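Local coordinates for 4-hydroxybenzoyl-CoA thioesterase (Bacillus halodurans, PDB 5WH9) that hydrolyses the thioester of gentisyl-coenzyme A, as a hotdog-fold thioesterase of the 4-hydroxybenzoyl-CoA thioesterase family, at the interface of chains A and B. Numbering follows the deposited sequence. Chains: chain A/B, 4-hydroxybenzoyl-CoA thioesterase.

The interface of chains A and B. Residues chain A 23, 64; chain B 31, 57, 59-60, 108.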
loop_
_atom_site.group_PDB
_atom_site.type_symbol
_atom_site.label_atom_id
_atom_site.label_comp_id
_atom_site.label_asym_id
_atom_site.label_seq_id
_atom_site.Cartn_x
_atom_site.Cartn_y
_atom_site.Cartn_z
ATOM N N TYR A 23 10.519 -2.147 -2.718
ATOM C CA TYR A 23 11.272 -0.922 -2.763
ATOM C C TYR A 23 10.475 0.361 -2.781
ATOM O O TYR A 23 10.878 1.302 -2.191
ATOM C CB TYR A 23 12.349 -0.912 -3.863
ATOM C CG TYR A 23 11.954 -0.317 -5.171
ATOM C CD1 TYR A 23 11.984 1.012 -5.376
ATOM C CD2 TYR A 23 11.558 -1.095 -6.169
ATOM C CE1 TYR A 23 11.611 1.555 -6.547
ATOM C CE2 TYR A 23 11.210 -0.601 -7.371
ATOM C CZ TYR A 23 11.233 0.737 -7.564
ATOM O OH TYR A 23 10.879 1.208 -8.762
ATOM N N PHE A 64 19.843 2.334 -3.216
ATOM C CA PHE A 64 19.674 1.324 -2.181
ATOM C C PHE A 64 20.954 0.519 -1.946
ATOM O O PHE A 64 21.403 -0.211 -2.832
ATOM C CB PHE A 64 18.541 0.382 -2.593
ATOM C CG PHE A 64 17.264 1.097 -2.967
ATOM C CD1 PHE A 64 17.035 1.496 -4.274
ATOM C CD2 PHE A 64 16.295 1.372 -2.010
ATOM C CE1 PHE A 64 15.863 2.144 -4.623
ATOM C CE2 PHE A 64 15.116 2.025 -2.356
ATOM C CZ PHE A 64 14.902 2.413 -3.661
ATOM N N ASP B 31 7.698 -1.034 -10.972
ATOM C CA ASP B 31 8.010 -2.397 -10.585
ATOM C C ASP B 31 7.112 -3.372 -11.369
ATOM O O ASP B 31 7.582 -4.395 -11.878
ATOM C CB ASP B 31 7.849 -2.581 -9.084
ATOM C CG ASP B 31 8.315 -3.930 -8.625
ATOM O OD1 ASP B 31 9.523 -4.101 -8.389
ATOM O OD2 ASP B 31 7.472 -4.831 -8.505
ATOM N N ILE B 57 16.405 -3.833 -7.276
ATOM C CA ILE B 57 16.664 -2.466 -7.668
ATOM C C ILE B 57 17.930 -1.984 -6.959
ATOM O O ILE B 57 18.151 -2.307 -5.788
ATOM C CB ILE B 57 15.480 -1.586 -7.258
ATOM C CG1 ILE B 57 15.545 -0.226 -7.936
ATOM C CG2 ILE B 57 15.417 -1.436 -5.728
ATOM C CD1 ILE B 57 15.040 -0.268 -9.337
ATOM N N GLU B 59 18.845 1.463 -7.841
ATOM C CA GLU B 59 18.557 2.883 -7.926
ATOM C C GLU B 59 17.283 3.129 -8.742
ATOM O O GLU B 59 17.022 2.427 -9.703
ATOM C CB GLU B 59 19.754 3.605 -8.552
ATOM C CG GLU B 59 19.628 5.117 -8.623
ATOM C CD GLU B 59 20.960 5.789 -8.919
ATOM O OE1 GLU B 59 21.873 5.108 -9.454
ATOM O OE2 GLU B 59 21.102 6.992 -8.595
ATOM N N ALA B 60 16.487 4.120 -8.354
ATOM C CA ALA B 60 15.279 4.434 -9.111
ATOM C C ALA B 60 14.914 5.912 -9.053
ATOM O O ALA B 60 15.014 6.546 -8.005
ATOM C CB ALA B 60 14.109 3.561 -8.655
ATOM N N ARG B 108 18.838 -1.940 -12.169
ATOM C CA ARG B 108 18.673 -3.231 -11.510
ATOM C C ARG B 108 19.860 -4.162 -11.750
ATOM O O ARG B 108 20.576 -4.053 -12.750
ATOM C CB ARG B 108 17.373 -3.912 -11.952
ATOM C CG ARG B 108 16.092 -3.135 -11.672
ATOM C CD ARG B 108 14.887 -3.933 -12.159
ATOM N NE ARG B 108 13.596 -3.318 -11.860
ATOM C CZ ARG B 108 12.831 -3.647 -10.819
ATOM N NH1 ARG B 108 13.234 -4.579 -9.967
ATOM N NH2 ARG B 108 11.662 -3.042 -10.631
#
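The loop of chain A that carries A:Tyr23, just ahead of helix 25-40, and the end of strand 59-64 at A:Phe64 meet the short strand at B:Ile57 and the start of strand 59-64 in chain B; helix 25-40 and strand 99-111 of chain B bring B:Asp31 and B:Arg108 to the rim of the tyrosine ring. B:Ile57 fits into the angle between the two aromatic rings of the other subunit. Its methyl CG2 lies 3.6 Å from CB of A:Tyr23, and the same methyl is 3.7 Å from CD1 of A:Phe64. The other branch, CG1, is anti to the backbone N (chi1 -166°), which carries it over the centre of the tyrosine ring, 4.3 Å above the plane, and it also approaches CE1 of A:Phe64. A beta-branched residue suits this place because it gives both rings a broad apolar surface. A:Phe64 offers the purely apolar CD1-CE1 side of its ring, and A:Tyr23 crosses the isoleucine side chain at about a right angle.

The flat tyrosine turns an apolar face to B:Ile57 while its rim nears other groups. CE1 rests 3.8 Å from CB of B:Ala60, whose small methyl lets the ring and its hydroxyl end come close to the strand. CE2 comes 4.0 Å from OD1 of B:Asp31, at van der Waals distance, with NH2 of B:Arg108 also near. The long, extended arginine reaches from its strand to the helix aspartate: NH2 is 3.3 Å from OD1, a long but nearly straight hydrogen bond and salt bridge (168° at H). The acceptor lies in the guanidinium plane, whereas the nitrogen reaches the carboxylate from above its plane. CD1 of B:Ile57 sits over one guanidinium face, toward its rim. The pairing should offset charge beside the aromatic ring.

Repeated by the two-fold axis, this apolar packing contributes to the subunit interface, as is usual in hotdog thioesterases, and probably steadies the tyrosine loop against the neighbouring sheet.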